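Local coordinates for phosphatidylinositol transfer protein SFH5 (Saccharomyces cerevisiae, PDB 6W32) that binds and transfers phosphatidylinositol but not detectably phosphatidylcholine, regulates phosphatidylinositol 4,5-bisphosphate at the plasma membrane, and binds heme b, at residues Trp135-Gln140 with Val182-Gly187; Tyr178-His183 with Ala218-Asn223. All blocks are in the same frame, centred on the assembly; numbering follows the deposited sequence.

Overall arrangement
Both interactions lie in the five-stranded mixed sheet of the CRAL-TRIO (Sec14-like) domain, with centres about 10 Å apart. They share strand 179-184, and V182 and H183 belong to both. Interaction 1 pairs the end of this strand and the turn after it with the end of strand 132-136. Interaction 2 pairs it, on its other edge, with strand 216-222. Along the chain the order is 135-140, then 178-187, then 218-223. H183 is the central link, since it touches Y138 in interaction 1 and F221 in interaction 2. H183 and K219 reach the heme from one face of the sheet, Y138 and Y185 from just past the strand ends.

Interaction 1 of 2, residues Trp135-Gln140 with Val182-Gly187. With HEM (protoporphyrin IX containing Fe), chain D.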
ATOM      1  N   TRP A 135       6.153  -2.869   7.658  1.00 46.38           N
ATOM      2  CA  TRP A 135       6.031  -3.752   8.799  1.00 48.62           C
ATOM      3  C   TRP A 135       5.160  -3.082   9.848  1.00 47.72           C
ATOM      4  O   TRP A 135       5.432  -1.950  10.245  1.00 46.58           O
ATOM      5  CB  TRP A 135       7.400  -4.061   9.409  1.00 49.92           C
ATOM      6  CG  TRP A 135       8.516  -4.571   8.521  1.00 49.74           C
ATOM      7  CD1 TRP A 135       9.131  -3.925   7.469  1.00 47.66           C
ATOM      8  CD2 TRP A 135       9.201  -5.813   8.685  1.00 45.25           C
ATOM      9  NE1 TRP A 135      10.154  -4.720   6.965  1.00 46.22           N
ATOM     10  CE2 TRP A 135      10.206  -5.880   7.694  1.00 45.83           C
ATOM     11  CE3 TRP A 135       9.055  -6.875   9.576  1.00 44.33           C
ATOM     12  CZ2 TRP A 135      11.053  -6.972   7.573  1.00 48.64           C
ATOM     13  CZ3 TRP A 135       9.886  -7.949   9.463  1.00 49.92           C
ATOM     14  CH2 TRP A 135      10.882  -8.001   8.459  1.00 51.34           C
ATOM     15  N   ASN A 136       4.156  -3.790  10.337  1.00 43.47           N
ATOM     16  CA  ASN A 136       3.345  -3.300  11.438  1.00 46.15           C
ATOM     17  C   ASN A 136       3.612  -4.161  12.661  1.00 48.36           C
ATOM     18  O   ASN A 136       3.424  -5.378  12.619  1.00 51.07           O
ATOM     19  CB  ASN A 136       1.864  -3.307  11.078  1.00 50.09           C
ATOM     20  CG  ASN A 136       1.565  -2.440   9.890  1.00 45.88           C
ATOM     21  OD1 ASN A 136       1.426  -2.935   8.762  1.00 50.17           O
ATOM     22  ND2 ASN A 136       1.498  -1.136  10.118  1.00 45.57           N
ATOM     23  N   LEU A 137       4.088  -3.540  13.733  1.00 48.86           N
ATOM     24  CA  LEU A 137       4.403  -4.290  14.939  1.00 47.14           C
ATOM     25  C   LEU A 137       3.187  -4.297  15.851  1.00 44.37           C
ATOM     26  O   LEU A 137       3.240  -3.902  17.015  1.00 47.04           O
ATOM     27  CB  LEU A 137       5.633  -3.711  15.626  1.00 46.19           C
ATOM     28  CG  LEU A 137       6.783  -3.633  14.637  1.00 45.11           C
ATOM     29  CD1 LEU A 137       7.985  -3.006  15.251  1.00 45.90           C
ATOM     30  CD2 LEU A 137       7.088  -5.024  14.134  1.00 48.81           C
ATOM     31  N   TYR A 138       2.082  -4.770  15.277  1.00 40.32           N
ATOM     32  CA  TYR A 138       0.796  -4.658  15.953  1.00 47.86           C
ATOM     33  C   TYR A 138       0.765  -5.411  17.282  1.00 47.37           C
ATOM     34  O   TYR A 138       0.075  -4.991  18.214  1.00 53.41           O
ATOM     35  CB  TYR A 138      -0.314  -5.145  15.031  1.00 48.73           C
ATOM     36  CG  TYR A 138      -0.692  -4.160  13.941  1.00 48.03           C
ATOM     37  CD1 TYR A 138      -0.508  -2.791  14.097  1.00 47.47           C
ATOM     38  CD2 TYR A 138      -1.249  -4.603  12.752  1.00 48.06           C
ATOM     39  CE1 TYR A 138      -0.869  -1.903  13.074  1.00 44.71           C
ATOM     40  CE2 TYR A 138      -1.619  -3.713  11.745  1.00 44.39           C
ATOM     41  CZ  TYR A 138      -1.430  -2.385  11.913  1.00 41.62           C
ATOM     42  OH  TYR A 138      -1.799  -1.564  10.887  1.00 43.22           O
ATOM     43  N   GLY A 139       1.532  -6.482  17.417  1.00 48.66           N
ATOM     44  CA  GLY A 139       1.555  -7.200  18.685  1.00 52.28           C
ATOM     45  C   GLY A 139       1.972  -6.348  19.867  1.00 53.29           C
ATOM     46  O   GLY A 139       1.533  -6.583  20.995  1.00 59.65           O
ATOM     47  N   GLN A 140       2.809  -5.341  19.628  1.00 56.57           N
ATOM     48  CA  GLN A 140       3.183  -4.373  20.652  1.00 59.87           C
ATOM     49  C   GLN A 140       2.007  -3.545  21.179  1.00 62.89           C
ATOM     50  O   GLN A 140       2.136  -2.958  22.258  1.00 67.99           O
ATOM     51  CB  GLN A 140       4.278  -3.460  20.090  1.00 50.95           C
ATOM     52  CG  GLN A 140       5.556  -4.207  19.899  1.00 39.98           C
ATOM     53  CD  GLN A 140       6.703  -3.344  19.444  1.00 55.79           C
ATOM     54  OE1 GLN A 140       6.871  -2.197  19.873  1.00 61.27           O
ATOM     55  NE2 GLN A 140       7.506  -3.889  18.546  1.00 58.38           N
ATOM     56  N   VAL A 182       4.626  -7.118   6.261  1.00 34.56           N
ATOM     57  CA  VAL A 182       4.635  -8.060   7.372  1.00 42.35           C
ATOM     58  C   VAL A 182       3.843  -7.466   8.521  1.00 40.62           C
ATOM     59  O   VAL A 182       4.008  -6.287   8.849  1.00 43.08           O
ATOM     60  CB  VAL A 182       6.061  -8.423   7.855  1.00 45.48           C
ATOM     61  CG1 VAL A 182       6.022  -9.152   9.218  1.00 38.28           C
ATOM     62  CG2 VAL A 182       6.725  -9.301   6.883  1.00 46.02           C
ATOM     63  N   HIS A 183       3.011  -8.295   9.144  1.00 37.01           N
ATOM     64  CA  HIS A 183       2.482  -8.032  10.470  1.00 43.84           C
ATOM     65  C   HIS A 183       3.208  -8.925  11.462  1.00 51.22           C
ATOM     66  O   HIS A 183       3.478 -10.104  11.173  1.00 51.53           O
ATOM     67  CB  HIS A 183       0.983  -8.299  10.546  1.00 44.08           C
ATOM     68  CG  HIS A 183       0.164  -7.294   9.806  1.00 45.40           C
ATOM     69  ND1 HIS A 183      -1.210  -7.253   9.878  1.00 43.12           N
ATOM     70  CD2 HIS A 183       0.531  -6.293   8.970  1.00 44.19           C
ATOM     71  CE1 HIS A 183      -1.655  -6.263   9.124  1.00 44.32           C
ATOM     72  NE2 HIS A 183      -0.619  -5.674   8.551  1.00 43.83           N
ATOM     73  N   ASP A 184       3.656  -8.308  12.546  1.00 46.67           N
ATOM     74  CA  ASP A 184       4.156  -9.047  13.674  1.00 50.75           C
ATOM     75  C   ASP A 184       3.084  -8.926  14.723  1.00 48.27           C
ATOM     76  O   ASP A 184       2.783  -7.839  15.214  1.00 51.00           O
ATOM     77  CB  ASP A 184       5.466  -8.444  14.179  1.00 50.83           C
ATOM     78  CG  ASP A 184       6.037  -9.199  15.363  1.00 51.95           C
ATOM     79  OD1 ASP A 184       5.415 -10.194  15.792  1.00 45.26           O
ATOM     80  OD2 ASP A 184       7.107  -8.798  15.866  1.00 47.72           O
ATOM     81  N   TYR A 185       2.510 -10.066  15.064  1.00 44.70           N
ATOM     82  CA  TYR A 185       1.558 -10.145  16.145  1.00 43.69           C
ATOM     83  C   TYR A 185       2.152 -10.770  17.391  1.00 49.19           C
ATOM     84  O   TYR A 185       1.399 -11.308  18.220  1.00 51.32           O
ATOM     85  CB  TYR A 185       0.350 -10.938  15.675  1.00 47.52           C
ATOM     86  CG  TYR A 185      -0.398 -10.248  14.570  1.00 47.23           C
ATOM     87  CD1 TYR A 185      -1.036  -9.045  14.806  1.00 47.60           C
ATOM     88  CD2 TYR A 185      -0.496 -10.803  13.308  1.00 43.80           C
ATOM     89  CE1 TYR A 185      -1.725  -8.395  13.814  1.00 48.05           C
ATOM     90  CE2 TYR A 185      -1.200 -10.169  12.315  1.00 48.15           C
ATOM     91  CZ  TYR A 185      -1.823  -8.956  12.581  1.00 49.49           C
ATOM     92  OH  TYR A 185      -2.525  -8.276  11.611  1.00 48.91           O
ATOM     93  N   LYS A 186       3.478 -10.717  17.556  1.00 44.83           N
ATOM     94  CA  LYS A 186       4.055 -11.333  18.741  1.00 46.50           C
ATOM     95  C   LYS A 186       3.495 -10.684  19.987  1.00 50.87           C
ATOM     96  O   LYS A 186       3.860  -9.560  20.334  1.00 54.62           O
ATOM     97  CB  LYS A 186       5.570 -11.222  18.780  1.00 45.55           C
ATOM     98  CG  LYS A 186       6.102 -11.818  20.082  1.00 49.28           C
ATOM     99  CD  LYS A 186       7.513 -12.454  19.951  1.00 61.29           C
ATOM    100  CE  LYS A 186       7.625 -13.716  20.804  1.00 63.82           C
ATOM    101  NZ  LYS A 186       6.774 -13.591  22.035  1.00 57.74           N
ATOM    102  N   GLY A 187       2.620 -11.392  20.675  1.00 51.34           N
ATOM    103  CA  GLY A 187       2.148 -10.891  21.932  1.00 51.18           C
ATOM    104  C   GLY A 187       0.648 -10.875  22.023  1.00 53.86           C
ATOM    105  O   GLY A 187       0.112 -10.696  23.113  1.00 64.40           O
TER
HETATM  106  CHA HEM D 301      -5.498  -7.050   8.768  1.00 52.04           C
HETATM  107  CHB HEM D 301      -4.759  -5.154  13.111  1.00 50.11           C
HETATM  108  CHC HEM D 301      -4.571  -9.607  14.984  1.00 48.15           C
HETATM  109  CHD HEM D 301      -4.820 -11.524  10.511  1.00 43.55           C
HETATM  110  C1A HEM D 301      -5.304  -6.165   9.795  1.00 50.88           C
HETATM  111  C2A HEM D 301      -5.377  -4.743   9.631  1.00 46.50           C
HETATM  112  C3A HEM D 301      -5.206  -4.181  10.844  1.00 48.65           C
HETATM  113  C4A HEM D 301      -4.996  -5.275  11.779  1.00 46.92           C
HETATM  114  CMA HEM D 301      -5.176  -2.696  11.282  1.00 41.29           C
HETATM  115  CAA HEM D 301      -5.704  -4.163   8.245  1.00 44.41           C
HETATM  116  CBA HEM D 301      -4.598  -3.494   7.464  1.00 42.80           C
HETATM  117  CGA HEM D 301      -3.223  -3.570   8.010  1.00 45.79           C
HETATM  118  O1A HEM D 301      -3.048  -2.821   9.022  1.00 50.90           O
HETATM  119  O2A HEM D 301      -2.366  -3.615   7.066  1.00 45.65           O
HETATM  120  C1B HEM D 301      -4.703  -6.184  14.003  1.00 47.66           C
HETATM  121  C2B HEM D 301      -4.593  -6.030  15.427  1.00 47.62           C
HETATM  122  C3B HEM D 301      -4.542  -7.252  15.961  1.00 52.75           C
HETATM  123  C4B HEM D 301      -4.619  -8.232  14.879  1.00 54.80           C
HETATM  124  CMB HEM D 301      -4.538  -4.658  16.131  1.00 56.58           C
HETATM  125  CAB HEM D 301      -4.396  -7.591  17.460  1.00 54.14           C
HETATM  126  CBB HEM D 301      -5.220  -8.423  18.070  1.00 61.44           C
HETATM  127  C1C HEM D 301      -4.603 -10.548  13.971  1.00 50.77           C
HETATM  128  C2C HEM D 301      -4.541 -12.024  14.071  1.00 53.49           C
HETATM  129  C3C HEM D 301      -4.614 -12.541  12.824  1.00 50.13           C
HETATM  130  C4C HEM D 301      -4.717 -11.430  11.889  1.00 48.51           C
HETATM  131  CMC HEM D 301      -4.402 -12.849  15.378  1.00 47.60           C
HETATM  132  CAC HEM D 301      -4.569 -14.044  12.434  1.00 56.98           C
HETATM  133  CBC HEM D 301      -3.839 -14.483  11.382  1.00 48.62           C
HETATM  134  C1D HEM D 301      -5.079 -10.517   9.622  1.00 47.15           C
HETATM  135  C2D HEM D 301      -5.367 -10.661   8.215  1.00 46.26           C
HETATM  136  C3D HEM D 301      -5.603  -9.236   7.707  1.00 44.33           C
HETATM  137  C4D HEM D 301      -5.419  -8.402   8.844  1.00 44.67           C
HETATM  138  CMD HEM D 301      -5.433 -11.935   7.368  1.00 44.31           C
HETATM  139  CAD HEM D 301      -5.906  -8.701   6.302  1.00 38.12           C
HETATM  140  CBD HEM D 301      -4.630  -8.007   5.812  1.00 37.27           C
HETATM  141  CGD HEM D 301      -4.848  -7.568   4.386  1.00 40.15           C
HETATM  142  O1D HEM D 301      -3.962  -6.830   3.839  1.00 40.94           O
HETATM  143  O2D HEM D 301      -6.018  -7.737   3.899  1.00 30.80           O
HETATM  144  NA  HEM D 301      -5.088  -6.465  11.110  1.00 48.39           N
HETATM  145  NB  HEM D 301      -4.718  -7.530  13.702  1.00 53.57           N
HETATM  146  NC  HEM D 301      -4.718 -10.280  12.653  1.00 47.56           N
HETATM  147  ND  HEM D 301      -5.138  -9.153   9.961  1.00 48.78           N
HETATM  148 FE   HEM D 301      -4.806  -8.357  11.847  1.00 53.17          FE
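W135 packs beside V182 where two parallel strands of the CRAL-TRIO sheet end at the heme pocket. CE3 of the W135 indole lies 3.8 Å from CB of V182, which sits over one ring face toward the rim. N136 follows on the heme side of the sheet. Its backbone N donates to V182 O and its O accepts from D184 N, so the parallel pairing runs to the strand ends. The N136 amide lies beside the H183 imidazole, the two planes nearly perpendicular (89°). L137 centres an inverse gamma turn, and its CD2 touches CB of D184. The edge of the Y138 ring points at the face of H183, with centroids 5.0 Å apart. CB of N136 lies over the centre of one face of the Y138 ring. Y138 OH donates to heme O1A at 2.6 Å. H183 NE2 makes a weak hydrogen bond to O2A of the same propionate. G139 N donates to D184 O at 2.9 Å, tying the 3-10 segment to the end of strand 179-184. There D184 OD1 accepts from K186 N in an Asx turn around Y185. CG of Y185 is anti to its carbonyl carbon (chi1 -65°), and one face of the ring lies against the porphyrin at CHC. H183 ND1 is placed to donate to Y185 OH, although the modelled distance is doubtfully short. Y185 is the proximal heme ligand, its OH 2.3 Å from the heme iron.

Interaction 2 of 2, residues Tyr178-His183 with Ala218-Asn223; sequences YMTQVH and AKYFVN. With HEM (protoporphyrin IX containing Fe), chain D.
This is a parallel strand pairing inside the sheet, between the two strands of the beta-alpha-beta unit 179-184, 195-211 and 216-222. H183 N donates to Y220 O, and H183 O accepts from V222 N at 2.9 Å. Q181 repeats the pattern, giving its N to A218 O and receiving Y220 N at its O. The strand axes are 4.7 Å apart and only 11° from parallel. On one face CG2 of V182 packs on CB of Y220, and T180 CG2 meets the Y220 ring edge at CE1. The other face carries Q181, H183, K219 and F221. The K219 chain is extended, with CG anti to the backbone N (chi1 -173°). Its CE passes 3.4 Å from H183 NE2, while H183 ND1 faces Y185 OH, the iron ligand. NZ then bonds both heme propionates, O1D at 2.7 Å and O2A at 3.0 Å, which probably balances their charge. F221 turns its edge toward the H183 ring face in an offset T-shaped pair, the planes 74° apart, and its CE1 lies against the porphyrin at C2D. Around this pairing, M179 and Q181 touch helix 151-166, strand 132-136 flanks 179-184, and strand 247-250 lies beyond 216-222, touched by K219, Y220 and V222.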
ATOM      1  N   TYR A 178       5.683  -3.890  -7.038  1.00 47.00           N
ATOM      2  CA  TYR A 178       4.730  -4.316  -6.029  1.00 44.96           C
ATOM      3  C   TYR A 178       5.438  -4.249  -4.690  1.00 49.46           C
ATOM      4  O   TYR A 178       6.663  -4.129  -4.624  1.00 53.80           O
ATOM      5  CB  TYR A 178       4.219  -5.743  -6.240  1.00 46.62           C
ATOM      6  CG  TYR A 178       3.284  -5.989  -7.406  1.00 43.19           C
ATOM      7  CD1 TYR A 178       3.755  -6.034  -8.696  1.00 39.97           C
ATOM      8  CD2 TYR A 178       1.939  -6.258  -7.194  1.00 42.31           C
ATOM      9  CE1 TYR A 178       2.903  -6.301  -9.745  1.00 41.56           C
ATOM     10  CE2 TYR A 178       1.084  -6.517  -8.239  1.00 36.55           C
ATOM     11  CZ  TYR A 178       1.569  -6.535  -9.507  1.00 38.15           C
ATOM     12  OH  TYR A 178       0.730  -6.785 -10.573  1.00 42.84           O
ATOM     13  N   MET A 179       4.666  -4.390  -3.620  1.00 47.73           N
ATOM     14  CA  MET A 179       5.142  -4.223  -2.255  1.00 44.03           C
ATOM     15  C   MET A 179       4.968  -5.532  -1.491  1.00 45.90           C
ATOM     16  O   MET A 179       4.202  -6.412  -1.891  1.00 46.53           O
ATOM     17  CB  MET A 179       4.357  -3.109  -1.566  1.00 49.28           C
ATOM     18  CG  MET A 179       4.860  -2.585  -0.224  1.00 53.54           C
ATOM     19  SD  MET A 179       3.902  -1.084   0.166  1.00 63.88           S
ATOM     20  CE  MET A 179       2.315  -1.779  -0.256  1.00 58.20           C
ATOM     21  N   THR A 180       5.683  -5.665  -0.386  1.00 43.19           N
ATOM     22  CA  THR A 180       5.463  -6.771   0.527  1.00 45.67           C
ATOM     23  C   THR A 180       5.223  -6.191   1.913  1.00 45.82           C
ATOM     24  O   THR A 180       5.657  -5.071   2.207  1.00 51.84           O
ATOM     25  CB  THR A 180       6.640  -7.746   0.474  1.00 45.98           C
ATOM     26  OG1 THR A 180       6.674  -8.338  -0.837  1.00 46.32           O
ATOM     27  CG2 THR A 180       6.527  -8.839   1.529  1.00 39.70           C
ATOM     28  N   GLN A 181       4.471  -6.917   2.742  1.00 37.85           N
ATOM     29  CA  GLN A 181       4.044  -6.384   4.020  1.00 38.34           C
ATOM     30  C   GLN A 181       4.161  -7.468   5.067  1.00 38.55           C
ATOM     31  O   GLN A 181       3.858  -8.623   4.780  1.00 45.98           O
ATOM     32  CB  GLN A 181       2.601  -5.858   3.934  1.00 42.00           C
ATOM     33  CG  GLN A 181       2.474  -4.634   3.034  1.00 44.53           C
ATOM     34  CD  GLN A 181       1.042  -4.245   2.727  1.00 42.08           C
ATOM     35  OE1 GLN A 181       0.737  -3.770   1.626  1.00 41.13           O
ATOM     36  NE2 GLN A 181       0.160  -4.435   3.693  1.00 40.01           N
ATOM     37  N   VAL A 182       4.626  -7.118   6.261  1.00 34.56           N
ATOM     38  CA  VAL A 182       4.635  -8.060   7.372  1.00 42.35           C
ATOM     39  C   VAL A 182       3.843  -7.466   8.521  1.00 40.62           C
ATOM     40  O   VAL A 182       4.008  -6.287   8.849  1.00 43.08           O
ATOM     41  CB  VAL A 182       6.061  -8.423   7.855  1.00 45.48           C
ATOM     42  CG1 VAL A 182       6.022  -9.152   9.218  1.00 38.28           C
ATOM     43  CG2 VAL A 182       6.725  -9.301   6.883  1.00 46.02           C
ATOM     44  N   HIS A 183       3.011  -8.295   9.144  1.00 37.01           N
ATOM     45  CA  HIS A 183       2.482  -8.032  10.470  1.00 43.84           C
ATOM     46  C   HIS A 183       3.208  -8.925  11.462  1.00 51.22           C
ATOM     47  O   HIS A 183       3.478 -10.104  11.173  1.00 51.53           O
ATOM     48  CB  HIS A 183       0.983  -8.299  10.546  1.00 44.08           C
ATOM     49  CG  HIS A 183       0.164  -7.294   9.806  1.00 45.40           C
ATOM     50  ND1 HIS A 183      -1.210  -7.253   9.878  1.00 43.12           N
ATOM     51  CD2 HIS A 183       0.531  -6.293   8.970  1.00 44.19           C
ATOM     52  CE1 HIS A 183      -1.655  -6.263   9.124  1.00 44.32           C
ATOM     53  NE2 HIS A 183      -0.619  -5.674   8.551  1.00 43.83           N
ATOM     54  N   ALA A 218       3.202 -10.089  -1.663  1.00 40.16           N
ATOM     55  CA  ALA A 218       3.057 -11.053  -0.582  1.00 38.50           C
ATOM     56  C   ALA A 218       2.878 -10.328   0.731  1.00 45.04           C
ATOM     57  O   ALA A 218       3.496  -9.282   0.955  1.00 45.89           O
ATOM     58  CB  ALA A 218       4.279 -11.951  -0.452  1.00 42.36           C
ATOM     59  N   LYS A 219       2.069 -10.908   1.611  1.00 45.94           N
ATOM     60  CA  LYS A 219       1.878 -10.406   2.965  1.00 42.02           C
ATOM     61  C   LYS A 219       2.073 -11.553   3.965  1.00 49.89           C
ATOM     62  O   LYS A 219       1.483 -12.637   3.809  1.00 46.73           O
ATOM     63  CB  LYS A 219       0.504  -9.763   3.091  1.00 39.88           C
ATOM     64  CG  LYS A 219       0.250  -9.058   4.414  1.00 43.70           C
ATOM     65  CD  LYS A 219      -0.741  -7.917   4.228  1.00 47.15           C
ATOM     66  CE  LYS A 219      -0.756  -6.948   5.405  1.00 47.88           C
ATOM     67  NZ  LYS A 219      -1.846  -5.924   5.232  1.00 41.11           N
ATOM     68  N   TYR A 220       2.933 -11.332   4.972  1.00 47.78           N
ATOM     69  CA  TYR A 220       3.279 -12.356   5.951  1.00 46.87           C
ATOM     70  C   TYR A 220       2.752 -11.934   7.309  1.00 45.37           C
ATOM     71  O   TYR A 220       2.891 -10.773   7.702  1.00 44.98           O
ATOM     72  CB  TYR A 220       4.802 -12.596   6.037  1.00 46.25           C
ATOM     73  CG  TYR A 220       5.397 -12.979   4.717  1.00 46.64           C
ATOM     74  CD1 TYR A 220       5.902 -12.007   3.871  1.00 46.75           C
ATOM     75  CD2 TYR A 220       5.387 -14.303   4.274  1.00 49.30           C
ATOM     76  CE1 TYR A 220       6.402 -12.329   2.630  1.00 42.60           C
ATOM     77  CE2 TYR A 220       5.914 -14.644   3.031  1.00 45.91           C
ATOM     78  CZ  TYR A 220       6.412 -13.623   2.221  1.00 46.77           C
ATOM     79  OH  TYR A 220       6.932 -13.877   0.985  1.00 54.94           O
ATOM     80  N   PHE A 221       2.171 -12.889   8.027  1.00 46.55           N
ATOM     81  CA  PHE A 221       1.568 -12.659   9.333  1.00 46.20           C
ATOM     82  C   PHE A 221       2.327 -13.552  10.290  1.00 45.74           C
ATOM     83  O   PHE A 221       2.038 -14.747  10.349  1.00 47.83           O
ATOM     84  CB  PHE A 221       0.084 -13.011   9.322  1.00 42.83           C
ATOM     85  CG  PHE A 221      -0.705 -12.241   8.324  1.00 45.58           C
ATOM     86  CD1 PHE A 221      -1.433 -11.127   8.713  1.00 47.09           C
ATOM     87  CD2 PHE A 221      -0.724 -12.620   6.988  1.00 45.70           C
ATOM     88  CE1 PHE A 221      -2.195 -10.406   7.802  1.00 42.01           C
ATOM     89  CE2 PHE A 221      -1.473 -11.898   6.066  1.00 49.05           C
ATOM     90  CZ  PHE A 221      -2.220 -10.777   6.483  1.00 44.84           C
ATOM     91  N   VAL A 222       3.283 -13.006  11.038  1.00 46.40           N
ATOM     92  CA  VAL A 222       4.214 -13.857  11.774  1.00 46.84           C
ATOM     93  C   VAL A 222       3.975 -13.764  13.279  1.00 44.61           C
ATOM     94  O   VAL A 222       3.425 -12.799  13.797  1.00 48.37           O
ATOM     95  CB  VAL A 222       5.679 -13.532  11.425  1.00 44.78           C
ATOM     96  CG1 VAL A 222       5.806 -13.350   9.919  1.00 43.08           C
ATOM     97  CG2 VAL A 222       6.145 -12.307  12.167  1.00 47.80           C
ATOM     98  N   ASN A 223       4.374 -14.819  13.975  1.00 46.28           N
ATOM     99  CA  ASN A 223       4.281 -14.932  15.420  1.00 44.27           C
ATOM    100  C   ASN A 223       2.833 -14.982  15.886  1.00 47.52           C
ATOM    101  O   ASN A 223       2.456 -14.351  16.871  1.00 46.97           O
ATOM    102  CB  ASN A 223       5.066 -13.821  16.093  1.00 43.63           C
ATOM    103  CG  ASN A 223       6.528 -14.085  16.009  1.00 48.42           C
ATOM    104  OD1 ASN A 223       6.951 -15.236  16.163  1.00 57.15           O
ATOM    105  ND2 ASN A 223       7.311 -13.073  15.707  1.00 45.52           N
TER
HETATM  106  CHA HEM D 301      -5.498  -7.050   8.768  1.00 52.04           C
HETATM  107  CHB HEM D 301      -4.759  -5.154  13.111  1.00 50.11           C
HETATM  108  CHC HEM D 301      -4.571  -9.607  14.984  1.00 48.15           C
HETATM  109  CHD HEM D 301      -4.820 -11.524  10.511  1.00 43.55           C
HETATM  110  C1A HEM D 301      -5.304  -6.165   9.795  1.00 50.88           C
HETATM  111  C2A HEM D 301      -5.377  -4.743   9.631  1.00 46.50           C
HETATM  112  C3A HEM D 301      -5.206  -4.181  10.844  1.00 48.65           C
HETATM  113  C4A HEM D 301      -4.996  -5.275  11.779  1.00 46.92           C
HETATM  114  CMA HEM D 301      -5.176  -2.696  11.282  1.00 41.29           C
HETATM  115  CAA HEM D 301      -5.704  -4.163   8.245  1.00 44.41           C
HETATM  116  CBA HEM D 301      -4.598  -3.494   7.464  1.00 42.80           C
HETATM  117  CGA HEM D 301      -3.223  -3.570   8.010  1.00 45.79           C
HETATM  118  O1A HEM D 301      -3.048  -2.821   9.022  1.00 50.90           O
HETATM  119  O2A HEM D 301      -2.366  -3.615   7.066  1.00 45.65           O
HETATM  120  C1B HEM D 301      -4.703  -6.184  14.003  1.00 47.66           C
HETATM  121  C2B HEM D 301      -4.593  -6.030  15.427  1.00 47.62           C
HETATM  122  C3B HEM D 301      -4.542  -7.252  15.961  1.00 52.75           C
HETATM  123  C4B HEM D 301      -4.619  -8.232  14.879  1.00 54.80           C
HETATM  124  CMB HEM D 301      -4.538  -4.658  16.131  1.00 56.58           C
HETATM  125  CAB HEM D 301      -4.396  -7.591  17.460  1.00 54.14           C
HETATM  126  CBB HEM D 301      -5.220  -8.423  18.070  1.00 61.44           C
HETATM  127  C1C HEM D 301      -4.603 -10.548  13.971  1.00 50.77           C
HETATM  128  C2C HEM D 301      -4.541 -12.024  14.071  1.00 53.49           C
HETATM  129  C3C HEM D 301      -4.614 -12.541  12.824  1.00 50.13           C
HETATM  130  C4C HEM D 301      -4.717 -11.430  11.889  1.00 48.51           C
HETATM  131  CMC HEM D 301      -4.402 -12.849  15.378  1.00 47.60           C
HETATM  132  CAC HEM D 301      -4.569 -14.044  12.434  1.00 56.98           C
HETATM  133  CBC HEM D 301      -3.839 -14.483  11.382  1.00 48.62           C
HETATM  134  C1D HEM D 301      -5.079 -10.517   9.622  1.00 47.15           C
HETATM  135  C2D HEM D 301      -5.367 -10.661   8.215  1.00 46.26           C
HETATM  136  C3D HEM D 301      -5.603  -9.236   7.707  1.00 44.33           C
HETATM  137  C4D HEM D 301      -5.419  -8.402   8.844  1.00 44.67           C
HETATM  138  CMD HEM D 301      -5.433 -11.935   7.368  1.00 44.31           C
HETATM  139  CAD HEM D 301      -5.906  -8.701   6.302  1.00 38.12           C
HETATM  140  CBD HEM D 301      -4.630  -8.007   5.812  1.00 37.27           C
HETATM  141  CGD HEM D 301      -4.848  -7.568   4.386  1.00 40.15           C
HETATM  142  O1D HEM D 301      -3.962  -6.830   3.839  1.00 40.94           O
HETATM  143  O2D HEM D 301      -6.018  -7.737   3.899  1.00 30.80           O
HETATM  144  NA  HEM D 301      -5.088  -6.465  11.110  1.00 48.39           N
HETATM  145  NB  HEM D 301      -4.718  -7.530  13.702  1.00 53.57           N
HETATM  146  NC  HEM D 301      -4.718 -10.280  12.653  1.00 47.56           N
HETATM  147  ND  HEM D 301      -5.138  -9.153   9.961  1.00 48.78           N
HETATM  148 FE   HEM D 301      -4.806  -8.357  11.847  1.00 53.17          FE